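PDB 5G5G: putative xanthine dehydrogenase YAGS fad-binding subunit from Escherichia coli, which probably oxidises aldehydes as the molybdenum-binding subunit of a periplasmic oxidase, holding a pterin cytosine dinucleotide cofactor beside iron-sulfur and FAD partners. Local coordinates for residues C[16-21]-C[615-620]; C[22-27]-C[619-624]; C[474-479]-C[513-518]. One frame throughout, in Å; residues are numbered along the deposited sequence.

Contacts 1 and 2 are both partly buried and bring one N-terminal loop onto the 615-618 loop and the first turns of helix 619-638, sharing P619 and K620; both also touch the pterin cytosine dinucleotide. They differ in chemistry. Contact 1 is backbone and amide work, with the cytosine read by main-chain groups, whereas contact 2 rests on charged side chains at the border with another protein chain. Contact 3 is fully buried: helices 472-484 and 511-534 meet there through small hydroxyl residues and apolar branches. Helix 472-484 also ties the three together, because Q478 bonds to V17 and N618 of contact 1 and T474 OG1 accepts from I25 N of contact 2.

Contact 1: residues C[16-21]-C[615-620]; sequences KVVGRP and RILNPK. With MCN (pterin cytosine dinucleotide), chain Y.
The pyrrolidine ring of P619 lies against the carbonyl oxygen of G19, with P619 CD 3.2 Å and P619 CG 3.3 Å from G19 O. G19 N donates to L617 O at 2.8 Å, and G19 CA adds a CA-H...O contact to I616 O. G19 is the third residue of a type II turn from V17 to R20, where its positive phi favours glycine. Beside it V18 and L617 point the same way and touch through V18 CG1 and L617 CD2 (3.7 Å). N618 is the N-cap of helix 619-638. Its CG, anti to the backbone N (chi1 -179°), rests 3.5 Å from R20 O. N618 OD1 accepts from T621 N and weakly from K620 N, while ND2 donates to Q478 OE1 and H22 O. Putting a leucine at this position would probably leave the first helical N-H groups uncapped and strip Q478 OE1 and H22 O of their donor. Farther on, K620 CB packs on P21 CB, and a water joins P21 O to K620 NZ, whose salt bridge is to D23. The same 615-618 backbone reads the cytosine. R615 O accepts from MCN N4, and L617 N meets MCN N3 almost straight (175°). N618 N donates to MCN O2 at 2.9 Å. This acceptor-donor-donor order is the one guanine offers in a Watson-Crick pair, a pattern that fits cytosine and would suit uracil poorly, consistent with recognition of the base.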
# COMPACT_ATOMS: atom_id res chain seq x y z
N LYS C 16 -20.97 -29.69 -0.20
CA LYS C 16 -20.03 -30.51 0.61
C LYS C 16 -18.65 -29.92 0.69
O LYS C 16 -17.92 -30.23 1.64
CB LYS C 16 -19.91 -31.93 0.05
CG LYS C 16 -21.20 -32.69 0.08
CD LYS C 16 -21.08 -34.05 -0.63
CE LYS C 16 -22.37 -34.83 -0.52
NZ LYS C 16 -22.29 -36.10 -1.27
N VAL C 17 -18.29 -29.10 -0.28
CA VAL C 17 -16.97 -28.49 -0.39
C VAL C 17 -17.05 -27.01 -0.72
O VAL C 17 -16.44 -26.19 -0.07
CB VAL C 17 -16.06 -29.20 -1.42
CG1 VAL C 17 -14.60 -28.78 -1.18
CG2 VAL C 17 -16.18 -30.71 -1.34
N VAL C 18 -17.80 -26.67 -1.76
CA VAL C 18 -18.16 -25.29 -2.05
C VAL C 18 -18.99 -24.75 -0.88
O VAL C 18 -19.84 -25.46 -0.31
CB VAL C 18 -18.95 -25.17 -3.38
CG1 VAL C 18 -19.52 -23.77 -3.58
CG2 VAL C 18 -18.07 -25.60 -4.56
N GLY C 19 -18.73 -23.48 -0.56
CA GLY C 19 -19.40 -22.77 0.50
C GLY C 19 -18.78 -22.96 1.88
O GLY C 19 -19.26 -22.34 2.85
N ARG C 20 -17.69 -23.72 1.96
CA ARG C 20 -17.05 -24.08 3.21
C ARG C 20 -15.76 -23.30 3.34
O ARG C 20 -15.11 -22.99 2.34
CB ARG C 20 -16.86 -25.55 3.28
CG ARG C 20 -18.27 -26.17 3.48
CD ARG C 20 -18.29 -27.55 3.82
NE ARG C 20 -19.65 -28.13 3.71
CZ ARG C 20 -20.40 -28.52 4.73
NH1 ARG C 20 -19.97 -28.34 5.98
NH2 ARG C 20 -21.57 -29.12 4.53
N PRO C 21 -15.40 -22.91 4.56
CA PRO C 21 -14.26 -22.00 4.77
C PRO C 21 -12.91 -22.73 4.78
O PRO C 21 -12.10 -22.69 5.75
CB PRO C 21 -14.58 -21.38 6.14
CG PRO C 21 -15.33 -22.46 6.84
CD PRO C 21 -16.17 -23.09 5.78
N ARG C 615 -24.29 -16.58 -3.73
CA ARG C 615 -23.71 -17.70 -2.94
C ARG C 615 -22.24 -17.45 -2.70
O ARG C 615 -21.51 -17.22 -3.67
CB ARG C 615 -23.91 -19.00 -3.68
CG ARG C 615 -23.09 -20.18 -3.11
CD ARG C 615 -23.46 -21.45 -3.82
NE ARG C 615 -24.79 -21.93 -3.48
CZ ARG C 615 -25.50 -22.77 -4.25
NH1 ARG C 615 -25.08 -23.14 -5.47
NH2 ARG C 615 -26.68 -23.22 -3.81
N ILE C 616 -21.81 -17.47 -1.45
CA ILE C 616 -20.41 -17.34 -1.14
C ILE C 616 -19.70 -18.68 -1.28
O ILE C 616 -20.13 -19.70 -0.72
CB ILE C 616 -20.22 -16.78 0.29
CG1 ILE C 616 -20.88 -15.38 0.38
CG2 ILE C 616 -18.75 -16.79 0.67
CD1 ILE C 616 -20.25 -14.33 -0.46
N LEU C 617 -18.63 -18.68 -2.05
CA LEU C 617 -17.92 -19.89 -2.41
C LEU C 617 -16.93 -20.35 -1.32
O LEU C 617 -16.74 -21.55 -1.13
CB LEU C 617 -17.28 -19.71 -3.77
CG LEU C 617 -18.21 -19.37 -4.96
CD1 LEU C 617 -17.44 -19.19 -6.28
CD2 LEU C 617 -19.29 -20.41 -5.12
N ASN C 618 -16.32 -19.41 -0.61
CA ASN C 618 -15.47 -19.73 0.52
C ASN C 618 -15.56 -18.61 1.51
O ASN C 618 -15.03 -17.50 1.28
CB ASN C 618 -14.02 -19.96 0.06
CG ASN C 618 -13.12 -20.32 1.19
OD1 ASN C 618 -13.19 -19.72 2.27
ND2 ASN C 618 -12.19 -21.25 0.93
N PRO C 619 -16.29 -18.82 2.62
CA PRO C 619 -16.54 -17.67 3.50
C PRO C 619 -15.27 -17.11 4.14
O PRO C 619 -15.27 -15.95 4.52
CB PRO C 619 -17.47 -18.23 4.55
CG PRO C 619 -18.22 -19.33 3.82
CD PRO C 619 -17.21 -19.94 2.88
N LYS C 620 -14.21 -17.92 4.26
CA LYS C 620 -12.94 -17.43 4.84
C LYS C 620 -12.21 -16.50 3.90
O LYS C 620 -11.83 -15.38 4.26
CB LYS C 620 -12.03 -18.58 5.30
CG LYS C 620 -10.79 -18.04 6.04
CD LYS C 620 -10.19 -19.02 7.02
CE LYS C 620 -9.62 -20.20 6.34
NZ LYS C 620 -9.06 -21.14 7.35
N1 MCN Y . -15.52 -15.05 -3.39
C2 MCN Y . -16.19 -16.17 -2.72
N3 MCN Y . -17.62 -16.11 -3.28
C4 MCN Y . -18.25 -15.25 -4.05
C5 MCN Y . -17.31 -14.27 -4.70
C6 MCN Y . -16.08 -14.19 -4.30
O2 MCN Y . -15.80 -16.93 -2.00
N4 MCN Y . -19.50 -15.22 -4.38
C1' MCN Y . -14.19 -14.83 -2.83
C2D MCN Y . -13.15 -15.89 -3.36
O2' MCN Y . -12.10 -16.04 -2.40
C3' MCN Y . -12.72 -15.19 -4.54
C4D MCN Y . -12.57 -13.62 -4.27
O4D MCN Y . -13.70 -13.56 -3.27
O3' MCN Y . -11.44 -15.58 -5.16
C5' MCN Y . -12.81 -12.61 -5.23
O5' MCN Y . -13.70 -12.99 -6.25
PA MCN Y . -14.36 -11.89 -7.11
O1A MCN Y . -14.99 -12.59 -8.31
O2A MCN Y . -15.15 -10.96 -6.26
O3A MCN Y . -13.04 -10.99 -7.67
PB MCN Y . -12.17 -11.40 -8.93
O1B MCN Y . -12.76 -10.85 -10.16
O2B MCN Y . -11.84 -12.86 -8.86
O3B MCN Y . -10.84 -10.67 -8.51
C10 MCN Y . -10.67 -9.23 -8.85
C9' MCN Y . -10.90 -8.31 -7.70
C8' MCN Y . -10.82 -6.80 -8.29
S8' MCN Y . -11.58 -6.40 -9.73
C7' MCN Y . -10.02 -6.05 -7.72
S7' MCN Y . -9.64 -4.42 -8.34
C6' MCN Y . -9.46 -6.33 -6.29
C7 MCN Y . -10.25 -7.62 -5.77
O9' MCN Y . -10.17 -8.67 -6.65
N5' MCN Y . -7.99 -6.77 -6.58
C4A MCN Y . -7.24 -7.49 -5.50
N8' MCN Y . -9.57 -8.07 -4.54
C4B MCN Y . -8.23 -8.19 -4.51
N1' MCN Y . -7.64 -8.77 -3.38
C2' MCN Y . -6.30 -9.16 -3.35
N2' MCN Y . -5.76 -9.66 -2.34
N3' MCN Y . -5.50 -8.50 -4.25
C4' MCN Y . -5.82 -7.85 -5.43
O4' MCN Y . -5.16 -7.29 -6.33
O HOH W 1 -11.55 -22.31 8.42

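Contact 2: residues C[22-27]-C[619-624]; sequences HDRIDG and PKTARS. With MCN (pterin cytosine dinucleotide), chain Y.
R24 and T621 meet flat group against methyl: T621 CG2 lies 3.6 Å above one face of the R24 guanidinium plane, displaced toward its rim, where NH2 is the nearest atom. S624 CB approaches the edge of the same group, in its plane, at 3.9 Å from R24 NH2. The arginine reaches there on a chain extended from CG to NE. Its NE forms a salt bridge with an acidic side chain of another protein chain, NH1 donates to G469 O, and NH2 donates to a water (2.9 Å) that in turn reaches T621 O. T621 serves two sides. Its chi1 of 57° puts OG1 between the backbone N and the carbonyl carbon, 2.7 Å from the ribose hydroxyl MCN O2', and turns CG2 to the arginine. One residue earlier in the loop, D23 OD1 takes K620 NZ in a 2.7 Å salt bridge, met nearly along the C-O axis. In one of the two conformers of K620 the lysine chain bends at chi3 (67°) to bring the amine to it; K620 NZ also donates to the backbone of another protein chain. The uncharged hydroxyl of T621 thus faces the cofactor ribose, while the charges gather at the chain border, where D23 balances K620 and the acidic side chain of the other protein balances R24.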
# COMPACT_ATOMS: atom_id res chain seq x y z
N HIS C 22 -12.60 -23.34 3.66
CA HIS C 22 -11.34 -24.07 3.55
C HIS C 22 -10.10 -23.16 3.56
O HIS C 22 -10.14 -22.04 3.04
CB HIS C 22 -11.38 -24.86 2.25
CG HIS C 22 -12.15 -26.13 2.40
ND1 HIS C 22 -11.66 -27.20 3.13
CD2 HIS C 22 -13.37 -26.50 1.95
CE1 HIS C 22 -12.54 -28.19 3.10
NE2 HIS C 22 -13.60 -27.78 2.40
N ASP C 23 -9.02 -23.67 4.15
CA ASP C 23 -7.72 -22.99 4.06
C ASP C 23 -7.32 -22.81 2.60
O ASP C 23 -7.56 -23.69 1.77
CB ASP C 23 -6.63 -23.82 4.71
CG ASP C 23 -6.77 -24.00 6.20
OD1 ASP C 23 -7.61 -23.38 6.84
OD2 ASP C 23 -6.04 -24.91 6.73
N ARG C 24 -6.64 -21.72 2.28
CA ARG C 24 -6.08 -21.54 0.96
C ARG C 24 -5.09 -22.61 0.58
O ARG C 24 -4.18 -22.95 1.37
CB ARG C 24 -5.28 -20.25 0.91
CG ARG C 24 -6.11 -19.14 0.76
CD ARG C 24 -5.23 -17.89 0.75
NE ARG C 24 -6.11 -16.85 1.23
CZ ARG C 24 -6.62 -15.85 0.55
NH1 ARG C 24 -6.37 -15.69 -0.72
NH2 ARG C 24 -7.44 -15.03 1.14
N ILE C 25 -5.25 -23.17 -0.62
CA ILE C 25 -4.40 -24.27 -1.05
C ILE C 25 -3.00 -23.79 -1.46
O ILE C 25 -2.06 -24.60 -1.46
CB ILE C 25 -5.02 -25.17 -2.14
CG1 ILE C 25 -5.24 -24.44 -3.44
CG2 ILE C 25 -6.37 -25.71 -1.62
CD1 ILE C 25 -5.53 -25.36 -4.60
N ASP C 26 -2.88 -22.51 -1.69
CA ASP C 26 -1.56 -21.88 -1.90
C ASP C 26 -0.89 -21.44 -0.58
O ASP C 26 0.17 -20.82 -0.64
CB ASP C 26 -1.62 -20.72 -2.93
CG ASP C 26 -2.72 -19.68 -2.67
OD1 ASP C 26 -3.71 -20.03 -1.96
OD2 ASP C 26 -2.67 -18.57 -3.25
N GLY C 27 -1.54 -21.71 0.54
CA GLY C 27 -1.02 -21.27 1.86
C GLY C 27 0.37 -21.80 2.22
O GLY C 27 1.26 -21.02 2.59
N PRO C 619 -16.29 -18.82 2.62
CA PRO C 619 -16.54 -17.67 3.50
C PRO C 619 -15.27 -17.11 4.14
O PRO C 619 -15.27 -15.95 4.52
CB PRO C 619 -17.47 -18.23 4.55
CG PRO C 619 -18.22 -19.33 3.82
CD PRO C 619 -17.21 -19.94 2.88
N LYS C 620 -14.21 -17.92 4.26
CA LYS C 620 -12.94 -17.43 4.84
C LYS C 620 -12.21 -16.50 3.90
O LYS C 620 -11.83 -15.38 4.26
CB LYS C 620 -12.03 -18.58 5.30
CG LYS C 620 -10.79 -18.04 6.04
CD LYS C 620 -10.19 -19.02 7.02
CE LYS C 620 -9.62 -20.20 6.34
NZ LYS C 620 -9.06 -21.14 7.35
N THR C 621 -12.04 -16.93 2.64
CA THR C 621 -11.36 -16.07 1.70
C THR C 621 -12.24 -14.90 1.28
O THR C 621 -11.72 -13.81 1.04
CB THR C 621 -10.85 -16.84 0.49
OG1 THR C 621 -11.93 -17.54 -0.16
CG2 THR C 621 -9.82 -17.91 0.92
N ALA C 622 -13.56 -15.11 1.27
CA ALA C 622 -14.50 -13.99 0.99
C ALA C 622 -14.42 -12.96 2.13
O ALA C 622 -14.40 -11.74 1.89
CB ALA C 622 -15.92 -14.48 0.80
N ARG C 623 -14.42 -13.43 3.37
CA ARG C 623 -14.26 -12.49 4.47
C ARG C 623 -12.94 -11.71 4.33
O ARG C 623 -12.92 -10.50 4.53
CB ARG C 623 -14.35 -13.17 5.81
CG ARG C 623 -14.08 -12.20 6.95
CD ARG C 623 -14.36 -12.81 8.28
NE ARG C 623 -14.01 -11.85 9.34
CZ ARG C 623 -12.76 -11.66 9.77
NH1 ARG C 623 -11.77 -12.36 9.25
NH2 ARG C 623 -12.51 -10.79 10.73
N SER C 624 -11.87 -12.41 3.95
CA SER C 624 -10.60 -11.69 3.74
C SER C 624 -10.71 -10.58 2.72
O SER C 624 -10.12 -9.50 2.89
CB SER C 624 -9.50 -12.69 3.41
OG SER C 624 -9.10 -13.38 4.62
N1 MCN Y . -15.52 -15.05 -3.39
C2 MCN Y . -16.19 -16.17 -2.72
N3 MCN Y . -17.62 -16.11 -3.28
C4 MCN Y . -18.25 -15.25 -4.05
C5 MCN Y . -17.31 -14.27 -4.70
C6 MCN Y . -16.08 -14.19 -4.30
O2 MCN Y . -15.80 -16.93 -2.00
N4 MCN Y . -19.50 -15.22 -4.38
C1' MCN Y . -14.19 -14.83 -2.83
C2D MCN Y . -13.15 -15.89 -3.36
O2' MCN Y . -12.10 -16.04 -2.40
C3' MCN Y . -12.72 -15.19 -4.54
C4D MCN Y . -12.57 -13.62 -4.27
O4D MCN Y . -13.70 -13.56 -3.27
O3' MCN Y . -11.44 -15.58 -5.16
C5' MCN Y . -12.81 -12.61 -5.23
O5' MCN Y . -13.70 -12.99 -6.25
PA MCN Y . -14.36 -11.89 -7.11
O1A MCN Y . -14.99 -12.59 -8.31
O2A MCN Y . -15.15 -10.96 -6.26
O3A MCN Y . -13.04 -10.99 -7.67
PB MCN Y . -12.17 -11.40 -8.93
O1B MCN Y . -12.76 -10.85 -10.16
O2B MCN Y . -11.84 -12.86 -8.86
O3B MCN Y . -10.84 -10.67 -8.51
C10 MCN Y . -10.67 -9.23 -8.85
C9' MCN Y . -10.90 -8.31 -7.70
C8' MCN Y . -10.82 -6.80 -8.29
S8' MCN Y . -11.58 -6.40 -9.73
C7' MCN Y . -10.02 -6.05 -7.72
S7' MCN Y . -9.64 -4.42 -8.34
C6' MCN Y . -9.46 -6.33 -6.29
C7 MCN Y . -10.25 -7.62 -5.77
O9' MCN Y . -10.17 -8.67 -6.65
N5' MCN Y . -7.99 -6.77 -6.58
C4A MCN Y . -7.24 -7.49 -5.50
N8' MCN Y . -9.57 -8.07 -4.54
C4B MCN Y . -8.23 -8.19 -4.51
N1' MCN Y . -7.64 -8.77 -3.38
C2' MCN Y . -6.30 -9.16 -3.35
N2' MCN Y . -5.76 -9.66 -2.34
N3' MCN Y . -5.50 -8.50 -4.25
C4' MCN Y . -5.82 -7.85 -5.43
O4' MCN Y . -5.16 -7.29 -6.33
O HOH W 2 -9.32 -13.30 -0.32

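Contact 3: residues C[474-479]-C[513-518]; sequences TILAQT and NTSTSG
A chi1 of 60° sets I475 CG1 between its backbone N and carbonyl carbon, and T516 turns CG2 anti to its own carbonyl carbon, which brings I475 CD1 to 3.9 Å from T516 CG2, the two side chains crossing at about a right angle. This is packing of two roughly parallel helices in the molybdopterin cofactor-binding domain: the segment axes of 474-479 and 513-518 approach to 9.4 Å at 32°. T516 is central. Besides I475, its methyl meets the hydroxyl of T479, OG1 to CG2 3.4 Å, a van der Waals contact. L476 CD2 touches S515 O at 3.5 Å and S515 OG at 3.6 Å. The hydroxyls of S515 and T516 are tied back into their own helix backbone, S515 OG to G511 O and T516 OG1 to A512 O. I475 also touches the pterin cytosine dinucleotide, so the packing backs directly onto the cofactor pocket. On its own helix, T479 OG1 likewise donates to I475 O at 2.8 Å, and T479 N reaches that same oxygen from the opposite face of the carbonyl plane.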
# COMPACT_ATOMS: atom_id res chain seq x y z
N THR C 474 -8.09 -21.82 -4.56
CA THR C 474 -8.90 -22.56 -3.63
C THR C 474 -10.35 -22.78 -4.09
O THR C 474 -10.84 -23.90 -4.08
CB THR C 474 -8.83 -21.88 -2.27
OG1 THR C 474 -7.45 -21.70 -1.98
CG2 THR C 474 -9.48 -22.70 -1.23
N ILE C 475 -11.01 -21.74 -4.52
CA ILE C 475 -12.38 -21.89 -4.99
C ILE C 475 -12.54 -22.72 -6.26
O ILE C 475 -13.53 -23.43 -6.42
CB ILE C 475 -13.13 -20.56 -5.10
CG1 ILE C 475 -12.46 -19.58 -6.09
CG2 ILE C 475 -13.29 -20.01 -3.68
CD1 ILE C 475 -13.37 -18.45 -6.58
N LEU C 476 -11.53 -22.69 -7.14
CA LEU C 476 -11.54 -23.58 -8.30
C LEU C 476 -11.34 -25.03 -7.85
O LEU C 476 -12.04 -25.93 -8.37
CB LEU C 476 -10.48 -23.18 -9.32
CG LEU C 476 -10.79 -21.81 -9.97
CD1 LEU C 476 -9.57 -21.19 -10.65
CD2 LEU C 476 -11.88 -21.91 -11.02
N ALA C 477 -10.46 -25.28 -6.87
CA ALA C 477 -10.32 -26.63 -6.30
C ALA C 477 -11.63 -27.11 -5.65
O ALA C 477 -12.10 -28.24 -5.86
CB ALA C 477 -9.17 -26.68 -5.31
N GLN C 478 -12.27 -26.22 -4.91
CA GLN C 478 -13.54 -26.57 -4.26
C GLN C 478 -14.62 -26.96 -5.26
O GLN C 478 -15.42 -27.93 -5.02
CB GLN C 478 -14.01 -25.46 -3.37
CG GLN C 478 -13.12 -25.19 -2.15
CD GLN C 478 -13.51 -23.90 -1.42
OE1 GLN C 478 -12.87 -22.85 -1.54
NE2 GLN C 478 -14.61 -23.96 -0.66
N THR C 479 -14.67 -26.22 -6.36
CA THR C 479 -15.65 -26.46 -7.44
C THR C 479 -15.47 -27.81 -8.09
O THR C 479 -16.40 -28.64 -8.17
CB THR C 479 -15.62 -25.33 -8.49
OG1 THR C 479 -15.87 -24.06 -7.85
CG2 THR C 479 -16.66 -25.59 -9.58
N ASN C 513 -16.97 -16.01 -10.00
CA ASN C 513 -18.15 -16.58 -10.60
C ASN C 513 -17.90 -17.15 -12.01
O ASN C 513 -18.31 -18.25 -12.30
CB ASN C 513 -19.26 -15.52 -10.62
CG ASN C 513 -20.59 -16.07 -11.12
OD1 ASN C 513 -20.92 -17.22 -10.84
ND2 ASN C 513 -21.28 -15.29 -11.94
N THR C 514 -17.21 -16.41 -12.86
CA THR C 514 -16.99 -16.85 -14.23
C THR C 514 -15.97 -18.03 -14.27
O THR C 514 -16.22 -18.99 -14.99
CB THR C 514 -16.51 -15.72 -15.14
OG1 THR C 514 -15.28 -15.18 -14.66
CG2 THR C 514 -17.56 -14.62 -15.26
N SER C 515 -14.87 -17.96 -13.53
CA SER C 515 -13.84 -18.98 -13.58
C SER C 515 -14.41 -20.33 -13.04
O SER C 515 -14.18 -21.40 -13.63
CB SER C 515 -12.56 -18.57 -12.85
OG SER C 515 -12.68 -18.47 -11.46
N THR C 516 -15.14 -20.25 -11.93
CA THR C 516 -15.74 -21.46 -11.34
C THR C 516 -16.84 -22.02 -12.21
O THR C 516 -16.98 -23.23 -12.30
CB THR C 516 -16.20 -21.32 -9.89
OG1 THR C 516 -17.24 -20.34 -9.80
CG2 THR C 516 -15.04 -20.96 -8.99
N SER C 517 -17.59 -21.14 -12.87
CA SER C 517 -18.59 -21.59 -13.84
C SER C 517 -17.97 -22.32 -15.04
O SER C 517 -18.56 -23.23 -15.58
CB SER C 517 -19.50 -20.47 -14.32
OG SER C 517 -20.30 -20.01 -13.24
N GLY C 518 -16.79 -21.88 -15.48
CA GLY C 518 -16.16 -22.63 -16.58
C GLY C 518 -15.69 -23.99 -16.10
O GLY C 518 -15.75 -24.96 -16.82